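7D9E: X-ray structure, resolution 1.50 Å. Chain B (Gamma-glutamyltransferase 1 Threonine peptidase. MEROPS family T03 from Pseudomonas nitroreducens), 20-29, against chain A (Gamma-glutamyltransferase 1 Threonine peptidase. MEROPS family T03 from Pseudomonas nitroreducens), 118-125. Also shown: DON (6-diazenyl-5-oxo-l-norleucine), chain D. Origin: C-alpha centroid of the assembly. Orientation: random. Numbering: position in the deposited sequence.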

ATOM      1  N   LEU B  20      -5.407  -6.303  -1.925  1.00 14.51           N
ATOM      2  CA  LEU B  20      -6.808  -6.573  -2.239  1.00 15.11           C
ATOM      3  C   LEU B  20      -7.738  -5.516  -1.648  1.00 15.49           C
ATOM      4  O   LEU B  20      -8.947  -5.570  -1.868  1.00 16.66           O
ATOM      5  CB  LEU B  20      -7.204  -7.917  -1.661  1.00 15.95           C
ATOM      6  CG  LEU B  20      -6.578  -9.147  -2.303  1.00 16.50           C
ATOM      7  CD1 LEU B  20      -7.017 -10.350  -1.492  1.00 17.32           C
ATOM      8  CD2 LEU B  20      -6.970  -9.300  -3.741  1.00 15.67           C
ATOM      9  N   ASN B  21      -7.185  -4.550  -0.928  1.00 15.65           N
ATOM     10  CA  ASN B  21      -7.831  -3.533  -0.107  1.00 15.36           C
ATOM     11  C   ASN B  21      -8.018  -4.123   1.306  1.00 17.05           C
ATOM     12  O   ASN B  21      -7.030  -4.258   2.055  1.00 18.15           O
ATOM     13  CB  ASN B  21      -9.096  -2.926  -0.680  1.00 15.74           C
ATOM     14  CG  ASN B  21      -9.598  -1.781   0.179  1.00 15.80           C
ATOM     15  OD1 ASN B  21      -8.812  -1.211   0.967  1.00 18.38           O
ATOM     16  ND2 ASN B  21     -10.872  -1.451   0.070  1.00 20.92           N
ATOM     17  N   TRP B  22      -9.228  -4.482   1.697  1.00 17.10           N
ATOM     18  CA  TRP B  22      -9.406  -5.105   3.007  1.00 18.65           C
ATOM     19  C   TRP B  22      -8.743  -6.486   2.999  1.00 16.02           C
ATOM     20  O   TRP B  22      -8.430  -7.042   1.951  1.00 16.49           O
ATOM     21  CB  TRP B  22     -10.891  -5.160   3.399  1.00 23.78           C
ATOM     22  CG  TRP B  22     -11.397  -3.844   4.016  1.00 32.35           C
ATOM     23  CD1 TRP B  22     -10.959  -2.574   3.731  1.00 42.00           C
ATOM     24  CD2 TRP B  22     -12.414  -3.693   5.021  1.00 43.17           C
ATOM     25  N   ASP B  23      -8.490  -7.040   4.191  1.00 21.35           N
ATOM     26  CA  ASP B  23      -7.852  -8.352   4.235  1.00 19.13           C
ATOM     27  C   ASP B  23      -8.777  -9.406   3.636  1.00 17.92           C
ATOM     28  O   ASP B  23      -9.946  -9.530   4.026  1.00 21.76           O
ATOM     29  CB  ASP B  23      -7.477  -8.725   5.663  1.00 21.26           C
ATOM     30  CG  ASP B  23      -6.216  -8.023   6.161  1.00 31.45           C
ATOM     31  OD1 ASP B  23      -5.490  -7.380   5.369  1.00 35.88           O
ATOM     32  OD2 ASP B  23      -5.956  -8.115   7.371  1.00 54.38           O
ATOM     33  N   PHE B  24      -8.246 -10.148   2.665  1.00 17.38           N
ATOM     34  CA  PHE B  24      -8.963 -11.142   1.878  1.00 16.22           C
ATOM     35  C   PHE B  24      -9.960 -10.506   0.916  1.00 16.32           C
ATOM     36  O   PHE B  24     -10.792 -11.213   0.321  1.00 17.20           O
ATOM     37  CB  PHE B  24      -9.591 -12.206   2.776  1.00 18.14           C
ATOM     38  CG  PHE B  24      -8.577 -13.009   3.569  1.00 15.69           C
ATOM     39  CD1 PHE B  24      -7.899 -14.073   2.975  1.00 17.83           C
ATOM     40  CD2 PHE B  24      -8.308 -12.708   4.893  1.00 15.75           C
ATOM     41  CE1 PHE B  24      -6.979 -14.817   3.716  1.00 17.69           C
ATOM     42  CE2 PHE B  24      -7.397 -13.450   5.622  1.00 17.77           C
ATOM     43  CZ  PHE B  24      -6.754 -14.509   5.038  1.00 19.70           C
ATOM     44  N   GLY B  25      -9.865  -9.194   0.712  1.00 15.90           N
ATOM     45  CA  GLY B  25     -10.609  -8.542  -0.353  1.00 16.59           C
ATOM     46  C   GLY B  25     -12.111  -8.655  -0.200  1.00 16.80           C
ATOM     47  O   GLY B  25     -12.676  -8.506   0.890  1.00 18.57           O
ATOM     48  N   SER B  26     -12.774  -8.867  -1.341  1.00 15.99           N
ATOM     49  CA  SER B  26     -14.226  -8.959  -1.405  1.00 18.10           C
ATOM     50  C   SER B  26     -14.757 -10.256  -0.835  1.00 16.79           C
ATOM     51  O   SER B  26     -15.983 -10.410  -0.700  1.00 19.15           O
ATOM     52  CB  SER B  26     -14.657  -8.899  -2.877  1.00 18.59           C
ATOM     53  OG  SER B  26     -14.230 -10.098  -3.539  1.00 19.45           O
ATOM     54  N   GLY B  27     -13.877 -11.208  -0.524  1.00 18.58           N
ATOM     55  CA  GLY B  27     -14.322 -12.514  -0.110  1.00 19.76           C
ATOM     56  C   GLY B  27     -14.763 -13.430  -1.224  1.00 21.19           C
ATOM     57  O   GLY B  27     -15.125 -14.577  -0.945  1.00 21.86           O
ATOM     58  N   VAL B  28     -14.757 -12.963  -2.467  1.00 19.36           N
ATOM     59  CA  VAL B  28     -15.143 -13.766  -3.617  1.00 20.04           C
ATOM     60  C   VAL B  28     -13.911 -14.460  -4.177  1.00 20.13           C
ATOM     61  O   VAL B  28     -12.945 -13.800  -4.581  1.00 20.14           O
ATOM     62  CB  VAL B  28     -15.787 -12.872  -4.683  1.00 20.84           C
ATOM     63  CG1 VAL B  28     -16.180 -13.691  -5.903  1.00 23.60           C
ATOM     64  CG2 VAL B  28     -16.997 -12.149  -4.107  1.00 28.59           C
ATOM     65  N   VAL B  29     -13.966 -15.778  -4.251  1.00 19.27           N
ATOM     66  CA  VAL B  29     -12.953 -16.588  -4.909  1.00 22.11           C
ATOM     67  C   VAL B  29     -13.449 -16.965  -6.294  1.00 22.24           C
ATOM     68  O   VAL B  29     -14.604 -17.364  -6.465  1.00 23.27           O
ATOM     69  CB  VAL B  29     -12.636 -17.855  -4.101  1.00 21.88           C
ATOM     70  CG1 VAL B  29     -11.499 -18.621  -4.760  1.00 24.13           C
ATOM     71  CG2 VAL B  29     -12.293 -17.467  -2.681  1.00 23.66           C
TER
HETATM   72  O   DON D 701      -4.958   1.646  -1.702  1.00 17.87           O
HETATM   73  C   DON D 701      -5.179   2.003  -0.424  1.00 21.56           C
HETATM   74  OXT DON D 701      -4.750   3.081  -0.023  1.00 21.60           O
HETATM   75  CA  DON D 701      -5.851   0.895   0.365  1.00 25.06           C
HETATM   76  N   DON D 701      -6.810   0.175  -0.443  1.00 20.83           N
HETATM   77  CB  DON D 701      -4.646   0.119   0.938  1.00 24.65           C
HETATM   78  C1E DON D 701      -5.063  -1.150   1.617  1.00 31.15           C
HETATM   79  C1D DON D 701      -3.872  -1.680   2.371  1.00 41.76           C
HETATM   80  O1J DON D 701      -2.763  -1.122   2.334  1.00 54.71           O
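Chain A 118-125: SLVGAKAA

The segment of chain A from Ser A118 to Ala A125 lies against a loop of chain B that contains no regular helix or strand, and together the two stretches bury 315 Å². Chain B is shaped here by two overlapping turns. A type II turn from Trp B22 to Gly B25 is closed by a hydrogen bond from Gly B25 N to Trp B22 O (2.9 Å), and a type II' turn from Phe B24 to Gly B27 follows, with Gly B27 N 3.2 Å from Phe B24 O. Chain A approaches as an irregular loop, extended at Val A120 and with positive phi at Gly A121, then coils into a short 3-10 segment at Ala A122 to Ala A124, where Ala A124 N donates to Gly A121 O at 3.1 Å. The backbones come nearest at Ser B26 and Val A120, whose CA atoms are 4.4 Å apart. The main contacts advance in the same sequence order along both chains, so the two run in broadly the same direction here.

Leu A119 and Ser B26 cover the most surface, 75 and 71 Å² respectively, and much of the contact is organised around them. Ser B26 meets chain A with its backbone and its CB. Its carbonyl accepts the one hydrogen bond between the stretches, with Gly A121 N 3.0 Å from Ser B26 O and a nearly linear N-H...O angle of 172°. Ser B26 O also lies 3.6 Å from Val A120 CA. The carbonyl of Leu A119 faces the same serine: Leu A119 O is 3.5 Å from Ser B26 CA in a CA-H...O contact with an angle of 176° at the hydrogen. Two successive peptide units of chain A thus engage a single residue of chain B. The serine hydroxyl, in the p rotamer, turns back to its own chain, where Ser B26 OG accepts a hydrogen bond from Val B28 N at 3.1 Å, while Ser B26 CB lies 3.4 Å from Gly A121 O and 4.4 Å from Ala A124 CB.

The side chain of Leu A119 leaves the backbone sideways, but in its m,t rotamer its end comes nearer to chain B. Leu A119 CD2 packs 3.9 Å from Trp B22 CD2, an apolar contact with the modelled part of an indole whose outer atoms are absent from the coordinates. The same methyl, Leu A119 CD2, is 4.2 Å from Asn B21 ND2. Asn B21 also borders the ligand, Asn B21 OD1 accepting a hydrogen bond from DON N at 2.8 Å.

Beyond the serine, Val B28 directs its side chain toward chain A and covers the start of the 3-10 segment. Val B28 CG2 lies 3.5 Å from Gly A121 C and 3.7 Å from Ala A122 N, so the methyl rests on the peptide that joins these residues. The glycine's backbone angles (phi 96°, psi 179°) would jam a CB against the preceding carbonyl oxygen, and such a CB would point away from chain B. The CA-to-CB bond of Val A120 likewise points away, while Lys A123 extends its side chain into an exposed position without touching the loop.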

ATOM      1  N   SER A 118     -19.682  -2.031  -1.180  1.00 22.77           N
ATOM      2  CA  SER A 118     -18.391  -1.741  -1.793  1.00 21.09           C
ATOM      3  C   SER A 118     -17.257  -2.515  -1.135  1.00 20.20           C
ATOM      4  O   SER A 118     -16.093  -2.319  -1.501  1.00 20.34           O
ATOM      5  CB  SER A 118     -18.131  -0.235  -1.712  1.00 26.02           C
ATOM      6  OG  SER A 118     -18.033   0.187  -0.359  1.00 29.45           O
ATOM      7  N   LEU A 119     -17.567  -3.401  -0.177  1.00 23.25           N
ATOM      8  CA  LEU A 119     -16.524  -4.167   0.495  1.00 20.45           C
ATOM      9  C   LEU A 119     -16.655  -5.672   0.366  1.00 20.35           C
ATOM     10  O   LEU A 119     -15.642  -6.379   0.443  1.00 19.13           O
ATOM     11  CB  LEU A 119     -16.500  -3.830   1.989  1.00 25.24           C
ATOM     12  CG  LEU A 119     -15.959  -2.448   2.359  1.00 25.32           C
ATOM     13  CD1 LEU A 119     -16.191  -2.222   3.844  1.00 31.59           C
ATOM     14  CD2 LEU A 119     -14.497  -2.352   2.019  1.00 23.40           C
ATOM     15  N   VAL A 120     -17.869  -6.186   0.185  1.00 21.30           N
ATOM     16  CA  VAL A 120     -18.139  -7.617   0.224  1.00 20.45           C
ATOM     17  C   VAL A 120     -18.874  -7.999  -1.049  1.00 19.87           C
ATOM     18  O   VAL A 120     -19.869  -7.366  -1.396  1.00 23.28           O
ATOM     19  CB  VAL A 120     -18.994  -7.993   1.445  1.00 22.12           C
ATOM     20  CG1 VAL A 120     -19.323  -9.478   1.414  1.00 26.50           C
ATOM     21  CG2 VAL A 120     -18.249  -7.588   2.721  1.00 22.85           C
ATOM     22  N   GLY A 121     -18.383  -9.021  -1.738  1.00 21.43           N
ATOM     23  CA  GLY A 121     -19.069  -9.544  -2.905  1.00 21.70           C
ATOM     24  C   GLY A 121     -18.531  -8.968  -4.205  1.00 22.02           C
ATOM     25  O   GLY A 121     -17.623  -8.134  -4.240  1.00 21.71           O
ATOM     26  N   ALA A 122     -19.128  -9.431  -5.310  1.00 26.92           N
ATOM     27  CA  ALA A 122     -18.467  -9.240  -6.596  1.00 23.04           C
ATOM     28  C   ALA A 122     -18.534  -7.795  -7.078  1.00 21.89           C
ATOM     29  O   ALA A 122     -17.645  -7.351  -7.812  1.00 22.68           O
ATOM     30  CB  ALA A 122     -19.042 -10.176  -7.658  1.00 23.38           C
ATOM     31  N   LYS A 123     -19.566  -7.051  -6.687  1.00 22.28           N
ATOM     32  CA  LYS A 123     -19.664  -5.663  -7.128  1.00 23.62           C
ATOM     33  C   LYS A 123     -18.635  -4.757  -6.456  1.00 21.65           C
ATOM     34  O   LYS A 123     -18.475  -3.606  -6.885  1.00 24.77           O
ATOM     35  CB  LYS A 123     -21.069  -5.147  -6.881  1.00 27.09           C
ATOM     36  CG  LYS A 123     -22.125  -5.868  -7.713  1.00 28.98           C
ATOM     37  CD  LYS A 123     -23.377  -5.011  -7.835  1.00 38.62           C
ATOM     38  CE  LYS A 123     -24.495  -5.722  -8.604  1.00 38.60           C
ATOM     39  NZ  LYS A 123     -25.522  -6.246  -7.676  1.00 51.44           N
ATOM     40  N   ALA A 124     -17.914  -5.252  -5.448  1.00 20.83           N
ATOM     41  CA  ALA A 124     -16.876  -4.480  -4.785  1.00 18.85           C
ATOM     42  C   ALA A 124     -15.550  -4.485  -5.537  1.00 18.18           C
ATOM     43  O   ALA A 124     -14.630  -3.757  -5.132  1.00 19.32           O
ATOM     44  CB  ALA A 124     -16.653  -5.034  -3.374  1.00 22.76           C
ATOM     45  N   ALA A 125     -15.420  -5.269  -6.606  1.00 19.45           N
ATOM     46  CA  ALA A 125     -14.131  -5.487  -7.239  1.00 18.56           C
ATOM     47  C   ALA A 125     -13.842  -4.511  -8.374  1.00 17.57           C
ATOM     48  O   ALA A 125     -14.699  -4.259  -9.234  1.00 20.11           O
ATOM     49  CB  ALA A 125     -14.050  -6.915  -7.781  1.00 21.57           C
TER